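Side-chain contacts in farnesyl diphosphate phosphatase YisP (PDB 3WE9), which hydrolyses farnesyl diphosphate to farnesol and diphosphate, an activity involved in biofilm formation: residues Phe94-Ser98 / Glu99-Glu103; Val153-Gly156 / Leu157-Leu161; Gly195-Lys199 / Ala200-Thr204; Gln220-Leu223 / Pro224-Pro227; Thr265-Lys268 / Gln269-Asp273. One frame throughout, in Å; residues are numbered along the deposited sequence.

Contact 1 of 5, residues Phe94-Ser98 / Glu99-Glu103; sequences FTLES and EPFRE
Ser98 O and the amide of Arg102 make the main polar bond here: Arg102 N lies 3.1 Å from Ser98 O, with an N-H...O angle of 154° and the donor almost straight out from the carbonyl. Phe101 N is equally far from Ser98 O, but its hydrogen points well off line and the bond is weak. These are the bonds of a first helical turn, and Pro100 fits within that turn because an amide there would have no preceding turn to bond to. Around this oxygen the side chains gather. Arg102 CG rests 3.3 Å from Ser98 O, and the extended chain beyond it runs back past Ser98, bringing NE to 3.6 Å from Ser98 OG. The hydroxyl gives a weak bond to Glu99 OE2, possible because the Glu99 chain bends back at chi2 (60°). Glu97 touches through its CB, 4.1 Å from Pro100 CD. On the inner side the Phe101 ring turns an edge to Ser98 O, while its CZ approaches Leu96 CD1 obliquely at 4.1 Å; leucine and phenylalanine suit this buried flank as the charged residues suit the outer one. Phe101 meets Phe87 and Phe50 edge-to-face, and Leu96 packs on Val47, Tyr91 and Ile139, so the link between helices 84-94 and 98-107 is laid against helices 38-54 and 118-140.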
# COMPACT_ATOMS: atom_id res chain seq x y z
N PHE A 94 -10.89 -9.26 15.56
CA PHE A 94 -10.44 -10.10 14.45
C PHE A 94 -9.25 -11.00 14.73
O PHE A 94 -8.71 -11.63 13.81
CB PHE A 94 -10.16 -9.20 13.23
CG PHE A 94 -11.41 -8.60 12.65
CD1 PHE A 94 -12.22 -9.34 11.80
CD2 PHE A 94 -11.80 -7.31 13.01
CE1 PHE A 94 -13.42 -8.81 11.31
CE2 PHE A 94 -12.99 -6.76 12.53
CZ PHE A 94 -13.80 -7.51 11.68
N THR A 95 -8.84 -11.06 15.99
CA THR A 95 -7.71 -11.88 16.41
C THR A 95 -6.51 -11.61 15.50
O THR A 95 -5.98 -12.52 14.86
CB THR A 95 -8.07 -13.37 16.36
OG1 THR A 95 -9.28 -13.59 17.10
CG2 THR A 95 -6.96 -14.22 16.96
N LEU A 96 -6.09 -10.35 15.45
CA LEU A 96 -4.96 -9.94 14.61
C LEU A 96 -3.64 -10.42 15.21
O LEU A 96 -3.56 -10.70 16.41
CB LEU A 96 -4.95 -8.41 14.46
CG LEU A 96 -6.23 -7.78 13.89
CD1 LEU A 96 -6.06 -6.27 13.81
CD2 LEU A 96 -6.53 -8.37 12.52
N GLU A 97 -2.62 -10.52 14.37
CA GLU A 97 -1.30 -10.97 14.82
C GLU A 97 -0.35 -9.81 15.07
O GLU A 97 -0.31 -8.85 14.31
CB GLU A 97 -0.70 -11.91 13.78
CG GLU A 97 -1.61 -13.07 13.41
CD GLU A 97 -0.89 -14.11 12.59
OE1 GLU A 97 -0.31 -13.75 11.54
OE2 GLU A 97 -0.91 -15.29 13.00
N SER A 98 0.43 -9.92 16.14
CA SER A 98 1.37 -8.87 16.52
C SER A 98 2.63 -8.74 15.65
O SER A 98 3.12 -7.63 15.44
CB SER A 98 1.79 -9.04 17.99
OG SER A 98 2.44 -10.29 18.19
N GLU A 99 3.13 -9.86 15.15
CA GLU A 99 4.35 -9.86 14.34
C GLU A 99 4.43 -8.82 13.21
O GLU A 99 5.33 -7.99 13.19
CB GLU A 99 4.59 -11.26 13.75
CG GLU A 99 5.01 -12.33 14.77
CD GLU A 99 3.97 -12.56 15.86
OE1 GLU A 99 2.77 -12.70 15.52
OE2 GLU A 99 4.35 -12.61 17.04
N PRO A 100 3.48 -8.85 12.25
CA PRO A 100 3.53 -7.87 11.16
C PRO A 100 3.55 -6.41 11.63
O PRO A 100 4.16 -5.56 10.99
CB PRO A 100 2.29 -8.21 10.33
CG PRO A 100 1.35 -8.83 11.34
CD PRO A 100 2.28 -9.70 12.14
N PHE A 101 2.89 -6.13 12.75
CA PHE A 101 2.87 -4.77 13.28
C PHE A 101 4.26 -4.40 13.78
O PHE A 101 4.71 -3.26 13.60
CB PHE A 101 1.84 -4.67 14.41
CG PHE A 101 0.42 -4.80 13.95
CD1 PHE A 101 -0.25 -3.70 13.39
CD2 PHE A 101 -0.24 -6.02 14.02
CE1 PHE A 101 -1.56 -3.83 12.91
CE2 PHE A 101 -1.54 -6.16 13.54
CZ PHE A 101 -2.20 -5.06 12.99
N ARG A 102 4.94 -5.36 14.40
CA ARG A 102 6.29 -5.12 14.91
C ARG A 102 7.19 -4.90 13.70
O ARG A 102 7.94 -3.93 13.63
CB ARG A 102 6.79 -6.33 15.70
CG ARG A 102 5.90 -6.71 16.88
CD ARG A 102 6.39 -8.00 17.52
NE ARG A 102 5.50 -8.47 18.57
CZ ARG A 102 5.20 -7.78 19.67
NH1 ARG A 102 5.72 -6.58 19.86
NH2 ARG A 102 4.38 -8.30 20.58
N GLU A 103 7.10 -5.83 12.75
CA GLU A 103 7.89 -5.77 11.52
C GLU A 103 7.82 -4.38 10.89
O GLU A 103 8.84 -3.78 10.57
CB GLU A 103 7.37 -6.81 10.52
CG GLU A 103 8.12 -8.13 10.54
CD GLU A 103 9.34 -8.11 9.65
OE1 GLU A 103 10.28 -7.34 9.93
OE2 GLU A 103 9.35 -8.87 8.65

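Contact 2 of 5, residues Val153-Gly156 / Leu157-Leu161; sequences VSLG and LAIQL
Val153 O receives the amide of Leu157 at 2.9 Å, one of four successive i to i+4 bonds that make this a regular alpha-helical segment, part of helix 145-165 in the all-helical phytoene/squalene synthase fold. Leu157, Gly156 and Leu155 have the most surface buried between the two halves. Leu157 sets CB 3.2 Å from Val153 O, and its CG, anti to the backbone N (chi1 178°), leads the branched end off the helix toward Tyr126 and Tyr215. Gly156 enters the contact through its backbone alone: its carbonyl accepts Gln160 N at 3.1 Å, the donor tilted 27° from the carbonyl plane. Gln160 NE2 turns away to bond Thr128 OG1 of helix 118-140, and Ser154 OG bonds Glu218 of helix 199-221 as well as Gln150 O one turn back. Leu155 and Ile159, one turn apart, form the apolar ridge, which faces Leu238 and His241 of helix 228-250; a triethylene glycol molecule lies about 4 Å from the Ile159 side chain. Replacing isoleucine by an alanine here would probably leave Leu155 without its neighbour along the ridge and open a gap beside the glycol. Ile159 CD1 reaches that leucine through an extended chi2, ending 3.8 Å from Leu155 CG and nearly as close to Leu155 CD1.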
# COMPACT_ATOMS: atom_id res chain seq x y z
N VAL A 153 -0.04 -10.63 1.19
CA VAL A 153 1.29 -10.06 1.30
C VAL A 153 1.73 -9.48 -0.05
O VAL A 153 2.27 -8.38 -0.11
CB VAL A 153 2.32 -11.13 1.76
CG1 VAL A 153 3.73 -10.56 1.71
CG2 VAL A 153 1.99 -11.58 3.19
N SER A 154 1.47 -10.22 -1.12
CA SER A 154 1.83 -9.75 -2.45
C SER A 154 1.10 -8.45 -2.80
O SER A 154 1.68 -7.56 -3.41
CB SER A 154 1.53 -10.83 -3.49
OG SER A 154 2.49 -11.87 -3.43
N LEU A 155 -0.17 -8.35 -2.41
CA LEU A 155 -0.94 -7.14 -2.69
C LEU A 155 -0.33 -5.94 -1.96
O LEU A 155 -0.09 -4.89 -2.55
CB LEU A 155 -2.39 -7.32 -2.25
CG LEU A 155 -3.27 -6.08 -2.45
CD1 LEU A 155 -3.31 -5.70 -3.93
CD2 LEU A 155 -4.68 -6.35 -1.92
N GLY A 156 -0.09 -6.09 -0.66
CA GLY A 156 0.49 -5.00 0.11
C GLY A 156 1.86 -4.60 -0.39
O GLY A 156 2.19 -3.42 -0.46
N LEU A 157 2.66 -5.60 -0.73
CA LEU A 157 4.01 -5.40 -1.26
C LEU A 157 3.92 -4.60 -2.56
O LEU A 157 4.59 -3.59 -2.73
CB LEU A 157 4.65 -6.78 -1.52
CG LEU A 157 6.03 -7.09 -2.11
CD1 LEU A 157 6.57 -5.94 -2.94
CD2 LEU A 157 6.98 -7.44 -0.99
N ALA A 158 3.06 -5.06 -3.47
CA ALA A 158 2.88 -4.39 -4.76
C ALA A 158 2.40 -2.94 -4.59
O ALA A 158 2.87 -2.03 -5.28
CB ALA A 158 1.87 -5.17 -5.60
N ILE A 159 1.46 -2.73 -3.67
CA ILE A 159 0.94 -1.39 -3.43
C ILE A 159 2.05 -0.44 -2.96
O ILE A 159 2.10 0.73 -3.34
CB ILE A 159 -0.21 -1.44 -2.40
CG1 ILE A 159 -1.44 -2.09 -3.05
CG2 ILE A 159 -0.53 -0.04 -1.89
CD1 ILE A 159 -2.58 -2.40 -2.07
N GLN A 160 2.95 -0.96 -2.12
CA GLN A 160 4.05 -0.13 -1.65
C GLN A 160 4.97 0.20 -2.83
O GLN A 160 5.46 1.33 -2.96
CB GLN A 160 4.82 -0.87 -0.55
CG GLN A 160 5.86 -0.02 0.15
CD GLN A 160 5.25 1.14 0.92
OE1 GLN A 160 4.52 1.96 0.36
NE2 GLN A 160 5.55 1.21 2.21
N LEU A 161 5.21 -0.77 -3.70
CA LEU A 161 6.05 -0.54 -4.86
C LEU A 161 5.40 0.51 -5.76
O LEU A 161 6.08 1.38 -6.31
CB LEU A 161 6.26 -1.82 -5.66
CG LEU A 161 7.19 -2.87 -5.05
CD1 LEU A 161 7.27 -4.09 -5.97
CD2 LEU A 161 8.58 -2.28 -4.83

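Contact 3 of 5, residues Gly195-Lys199 / Ala200-Thr204; sequences GTVNK and AFTMT
Asn198 OD1 accepts the amide of Phe201 at 2.8 Å, the N-cap bond that opens helix 199-221. Asparagine suits the place: with CG lodged between the backbone N and the carbonyl carbon (chi1 49°), its short amide curls back over the first turn, and the donor lies nearly in line with the side-chain C=O. The backbone of the same residue takes the next amide, Thr202 N, at 3.0 Å from Asn198 O. One residue on, Lys199 O is gripped twice from the same face of its plane, by Met203 N and by Thr202 OG1, the hydroxyl 2.9 Å away. That hydroxyl in turn accepts from a water which receives Lys199 NZ, linking the two side chains where they cross at about a right angle. Thr204 OG1 likewise donates to a helix carbonyl, Ala200 O (2.8 Å), but from the face opposite its own amide. Packing lies outside this network. Lys199 bends at chi2 so that its CE comes 3.7 Å from Met203 CG, methylene against methylene, with Met203 SD 3.8 Å from the same carbon. Val197 CG1 meets Phe201 CD2 obliquely at 3.9 Å, and the ring goes on to Phe256 and Tyr187. The chemistry implies a helix start where Asn198 and Lys199 supply acceptors for the amides of Phe201, Thr202 and Met203, with Asn198 OD1 probably also facing the partial positive charge of the helix end.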
# COMPACT_ATOMS: atom_id res chain seq x y z
N GLY A 195 16.81 14.83 -11.64
CA GLY A 195 15.45 14.40 -11.91
C GLY A 195 15.24 14.29 -13.40
O GLY A 195 14.16 14.61 -13.92
N THR A 196 16.27 13.84 -14.11
CA THR A 196 16.18 13.70 -15.56
C THR A 196 15.37 12.48 -15.99
O THR A 196 15.65 11.36 -15.58
CB THR A 196 17.57 13.59 -16.21
OG1 THR A 196 18.36 14.73 -15.83
CG2 THR A 196 17.45 13.55 -17.73
N VAL A 197 14.36 12.72 -16.82
CA VAL A 197 13.53 11.63 -17.32
C VAL A 197 13.95 11.33 -18.75
O VAL A 197 13.50 11.97 -19.70
CB VAL A 197 12.03 11.99 -17.31
CG1 VAL A 197 11.22 10.83 -17.91
CG2 VAL A 197 11.58 12.28 -15.89
N ASN A 198 14.86 10.37 -18.90
CA ASN A 198 15.33 9.97 -20.21
C ASN A 198 15.01 8.49 -20.38
O ASN A 198 14.38 7.89 -19.51
CB ASN A 198 16.84 10.22 -20.34
CG ASN A 198 17.64 9.66 -19.17
OD1 ASN A 198 17.20 8.72 -18.50
ND2 ASN A 198 18.82 10.23 -18.93
N LYS A 199 15.44 7.92 -21.50
CA LYS A 199 15.20 6.51 -21.79
C LYS A 199 15.77 5.62 -20.69
O LYS A 199 15.14 4.64 -20.28
CB LYS A 199 15.82 6.13 -23.13
CG LYS A 199 15.63 4.66 -23.50
CD LYS A 199 14.16 4.29 -23.58
CE LYS A 199 13.98 2.84 -24.02
NZ LYS A 199 12.55 2.42 -24.05
N ALA A 200 16.97 5.95 -20.21
CA ALA A 200 17.62 5.18 -19.15
C ALA A 200 16.73 5.17 -17.91
O ALA A 200 16.64 4.15 -17.21
CB ALA A 200 18.97 5.80 -18.82
N PHE A 201 16.09 6.29 -17.62
CA PHE A 201 15.21 6.35 -16.46
C PHE A 201 13.94 5.54 -16.63
O PHE A 201 13.53 4.80 -15.73
CB PHE A 201 14.81 7.78 -16.10
CG PHE A 201 13.79 7.84 -15.00
CD1 PHE A 201 14.11 7.41 -13.71
CD2 PHE A 201 12.49 8.26 -15.25
CE1 PHE A 201 13.16 7.38 -12.69
CE2 PHE A 201 11.52 8.24 -14.24
CZ PHE A 201 11.85 7.80 -12.96
N THR A 202 13.29 5.67 -17.79
CA THR A 202 12.05 4.94 -18.02
C THR A 202 12.30 3.43 -18.01
O THR A 202 11.45 2.66 -17.56
CB THR A 202 11.36 5.38 -19.33
OG1 THR A 202 12.25 5.20 -20.44
CG2 THR A 202 10.95 6.84 -19.25
N MET A 203 13.46 3.00 -18.51
CA MET A 203 13.80 1.58 -18.49
C MET A 203 13.98 1.11 -17.05
O MET A 203 13.56 0.01 -16.69
CB MET A 203 15.09 1.32 -19.28
CG MET A 203 14.88 1.42 -20.78
SD MET A 203 16.41 1.14 -21.67
CE MET A 203 16.40 -0.66 -21.80
N THR A 204 14.59 1.96 -16.23
CA THR A 204 14.81 1.66 -14.82
C THR A 204 13.45 1.56 -14.12
O THR A 204 13.17 0.60 -13.40
CB THR A 204 15.63 2.78 -14.14
OG1 THR A 204 16.94 2.82 -14.72
CG2 THR A 204 15.75 2.52 -12.62
O HOH W 1 11.32 2.51 -21.24

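Contact 4 of 5, residues Gln220-Leu223 / Pro224-Pro227; sequences QDAL and PLFP
Leu223 and Pro224 press together where helix 199-221 gives way to a short 3-10 turn, whose mark is a pair of i to i+3 bonds. Leu225 N donates to Ala222 O at 3.0 Å, and Phe226 N to Leu223 O at 3.3 Å; in both the donor stands well above the carbonyl plane, by 52° and 59°, as the tight winding demands. Pro224 probably helps to end the alpha-helix: it has no N-H to offer Gln220 O, which takes Leu223 N instead. The tight part is the junction itself, Leu223 CB 3.4 Å from Pro224 CD, a closeness imposed by the ring that replaces the N-H; the leucine branch continues to Val234 and Lys235 of helix 228-250. Away from Leu223 the proline ring is exposed, and with Asp221 it forms the solvent side. Ala222 CB and Leu225 CD1 make a loose contact, 4.4 Å apart, beside Ala151 and Leu148 of helix 145-165. Phe226 is an aromatic buried against Leu148 and Gln231. Its CG stands anti to the carbonyl carbon (chi1 -81°), which swings the ring back until its edge meets the carbonyl that binds its own amide, with Phe226 CD2 3.9 Å from Leu223 O.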
# COMPACT_ATOMS: atom_id res chain seq x y z
N GLN A 220 -4.28 -11.24 -8.19
CA GLN A 220 -5.39 -11.31 -9.14
C GLN A 220 -5.79 -12.77 -9.33
O GLN A 220 -6.98 -13.09 -9.37
CB GLN A 220 -4.96 -10.71 -10.48
CG GLN A 220 -6.03 -10.75 -11.57
CD GLN A 220 -7.19 -9.80 -11.30
OE1 GLN A 220 -6.98 -8.62 -11.02
NE2 GLN A 220 -8.41 -10.31 -11.40
N ASP A 221 -4.80 -13.65 -9.43
CA ASP A 221 -5.07 -15.07 -9.62
C ASP A 221 -5.80 -15.69 -8.42
O ASP A 221 -6.55 -16.65 -8.58
CB ASP A 221 -3.77 -15.86 -9.85
CG ASP A 221 -3.06 -15.47 -11.13
OD1 ASP A 221 -3.73 -15.10 -12.12
OD2 ASP A 221 -1.81 -15.55 -11.15
N ALA A 222 -5.57 -15.14 -7.23
CA ALA A 222 -6.20 -15.66 -6.02
C ALA A 222 -7.48 -14.91 -5.64
O ALA A 222 -8.10 -15.19 -4.62
CB ALA A 222 -5.21 -15.61 -4.86
N LEU A 223 -7.88 -13.96 -6.48
CA LEU A 223 -9.07 -13.15 -6.24
C LEU A 223 -10.35 -13.96 -5.97
O LEU A 223 -11.12 -13.62 -5.07
CB LEU A 223 -9.30 -12.19 -7.40
CG LEU A 223 -10.48 -11.23 -7.29
CD1 LEU A 223 -10.35 -10.38 -6.03
CD2 LEU A 223 -10.55 -10.34 -8.53
N PRO A 224 -10.61 -15.02 -6.76
CA PRO A 224 -11.82 -15.82 -6.56
C PRO A 224 -11.87 -16.56 -5.22
O PRO A 224 -12.95 -16.99 -4.79
CB PRO A 224 -11.79 -16.80 -7.74
CG PRO A 224 -11.01 -16.06 -8.79
CD PRO A 224 -9.90 -15.45 -7.98
N LEU A 225 -10.73 -16.70 -4.57
CA LEU A 225 -10.65 -17.39 -3.28
C LEU A 225 -11.08 -16.55 -2.09
O LEU A 225 -11.41 -17.09 -1.03
CB LEU A 225 -9.24 -17.91 -3.03
CG LEU A 225 -8.68 -18.94 -4.00
CD1 LEU A 225 -7.27 -19.31 -3.58
CD2 LEU A 225 -9.58 -20.17 -4.03
N PHE A 226 -11.05 -15.23 -2.23
CA PHE A 226 -11.46 -14.35 -1.14
C PHE A 226 -12.96 -14.46 -0.95
O PHE A 226 -13.69 -14.67 -1.91
CB PHE A 226 -11.10 -12.90 -1.45
CG PHE A 226 -9.66 -12.56 -1.18
CD1 PHE A 226 -9.25 -12.20 0.10
CD2 PHE A 226 -8.72 -12.61 -2.20
CE1 PHE A 226 -7.92 -11.89 0.36
CE2 PHE A 226 -7.38 -12.30 -1.95
CZ PHE A 226 -6.98 -11.94 -0.67
N PRO A 227 -13.45 -14.30 0.29
CA PRO A 227 -14.89 -14.39 0.51
C PRO A 227 -15.57 -13.23 -0.22
O PRO A 227 -14.96 -12.17 -0.42
CB PRO A 227 -15.02 -14.29 2.03
CG PRO A 227 -13.83 -13.47 2.43
CD PRO A 227 -12.73 -14.05 1.56

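Contact 5 of 5, residues Thr265-Lys268 / Gln269-Asp273; sequences TEVK and QILSD
Val267 and Leu271 lie side by side one turn apart and point the same way, Val267 CG1 pressing on Leu271 CD1 at 3.5 Å, tighter than usual for carbons. Leu271 leans back toward the earlier turn because its CG stands anti to the carbonyl carbon (chi1 -56°), which also sets Leu271 CG 3.1 Å from Val267 O. Ile270 leans likewise, its CG1 3.0 Å from Glu266 O. Beneath both, the helix is sound: Ile270 N gives Glu266 O an almost perfectly straight bond of 2.9 Å (177°), and Leu271 N bonds Val267 O at 2.8 Å. Close to the chain end, Ser272 OG donates to Gln269 O in the carbonyl plane at 2.8 Å, sharing that oxygen with its own amide; a small hydroxyl residue can turn back in this way. Lys268 and Gln269 occupy the exposed side, as long polar chains should. A serine in place of Leu271 would probably leave Val267 CG1 without its partner and open a gap toward Tyr35. The apolar residues bind the helix to its surroundings: Val267, Ile270 and Leu271 pack on helix 228-250, where Lys247 forms a salt bridge with Glu266, and Val267 and Leu271 also touch Lys31 of helix 27-33.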
# COMPACT_ATOMS: atom_id res chain seq x y z
N THR A 265 -12.64 11.61 -9.94
CA THR A 265 -13.26 11.25 -11.20
C THR A 265 -12.65 9.97 -11.75
O THR A 265 -13.36 9.07 -12.18
CB THR A 265 -13.08 12.38 -12.26
OG1 THR A 265 -13.69 13.58 -11.77
CG2 THR A 265 -13.75 11.99 -13.57
N GLU A 266 -11.32 9.89 -11.72
CA GLU A 266 -10.64 8.71 -12.22
C GLU A 266 -10.98 7.44 -11.44
O GLU A 266 -11.25 6.39 -12.03
CB GLU A 266 -9.12 8.94 -12.22
CG GLU A 266 -8.66 9.80 -13.39
CD GLU A 266 -7.21 10.23 -13.29
OE1 GLU A 266 -6.64 10.63 -14.32
OE2 GLU A 266 -6.64 10.18 -12.18
N VAL A 267 -10.99 7.54 -10.11
CA VAL A 267 -11.31 6.39 -9.27
C VAL A 267 -12.71 5.89 -9.63
O VAL A 267 -12.93 4.69 -9.81
CB VAL A 267 -11.28 6.77 -7.77
CG1 VAL A 267 -11.71 5.58 -6.92
CG2 VAL A 267 -9.88 7.23 -7.37
N LYS A 268 -13.64 6.83 -9.75
CA LYS A 268 -15.01 6.51 -10.10
C LYS A 268 -15.09 5.70 -11.39
O LYS A 268 -15.77 4.68 -11.45
CB LYS A 268 -15.81 7.81 -10.21
CG LYS A 268 -17.29 7.65 -10.47
CD LYS A 268 -17.98 8.96 -10.16
CE LYS A 268 -19.35 9.05 -10.79
NZ LYS A 268 -20.01 10.34 -10.44
N GLN A 269 -14.38 6.15 -12.43
CA GLN A 269 -14.39 5.43 -13.70
C GLN A 269 -13.81 4.03 -13.56
O GLN A 269 -14.41 3.04 -13.98
CB GLN A 269 -13.59 6.19 -14.77
CG GLN A 269 -13.50 5.45 -16.10
CD GLN A 269 -14.86 5.26 -16.76
OE1 GLN A 269 -15.01 4.45 -17.68
NE2 GLN A 269 -15.86 6.01 -16.31
N ILE A 270 -12.62 3.96 -12.96
CA ILE A 270 -11.95 2.68 -12.74
C ILE A 270 -12.89 1.72 -12.02
O ILE A 270 -12.98 0.54 -12.37
CB ILE A 270 -10.69 2.84 -11.87
CG1 ILE A 270 -9.73 3.87 -12.48
CG2 ILE A 270 -10.00 1.49 -11.70
CD1 ILE A 270 -9.22 3.51 -13.86
N LEU A 271 -13.59 2.25 -11.02
CA LEU A 271 -14.50 1.45 -10.21
C LEU A 271 -15.92 1.30 -10.75
O LEU A 271 -16.74 0.61 -10.15
CB LEU A 271 -14.56 2.01 -8.78
CG LEU A 271 -13.22 2.13 -8.05
CD1 LEU A 271 -13.46 2.58 -6.63
CD2 LEU A 271 -12.48 0.80 -8.07
N SER A 272 -16.21 1.93 -11.89
CA SER A 272 -17.54 1.81 -12.49
C SER A 272 -17.84 0.32 -12.60
O SER A 272 -19.00 -0.09 -12.68
CB SER A 272 -17.55 2.43 -13.88
OG SER A 272 -16.70 1.71 -14.76
N ASP A 273 -16.76 -0.47 -12.59
CA ASP A 273 -16.76 -1.93 -12.68
C ASP A 273 -16.36 -2.39 -14.08
O ASP A 273 -15.14 -2.42 -14.36
CB ASP A 273 -18.12 -2.52 -12.31
CG ASP A 273 -18.10 -3.20 -10.95
OD1 ASP A 273 -17.09 -3.04 -10.22
OD2 ASP A 273 -19.08 -3.89 -10.61

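Contact 2 lies deepest, its centre about 6 Å from the centre of the chain, and has the triethylene glycol beside it, a molecule probably from the crystallisation liquor that may mark a pocket. The others sit farther out. Contacts 2 and 4 have centres about 15 Å apart and share Leu238 of helix 228-250, on whose length contact 5 also rests, its centre about 21 Å from each of theirs. Contacts 1 and 2 both touch helix 118-140, their centres about 17 Å apart. Contacts 3 and 4 mark the beginning and end of helix 199-221, about 35 Å apart between centres, while contacts 1 and 3, with centres about 38 Å apart, lie on opposite sides of the chain's centre.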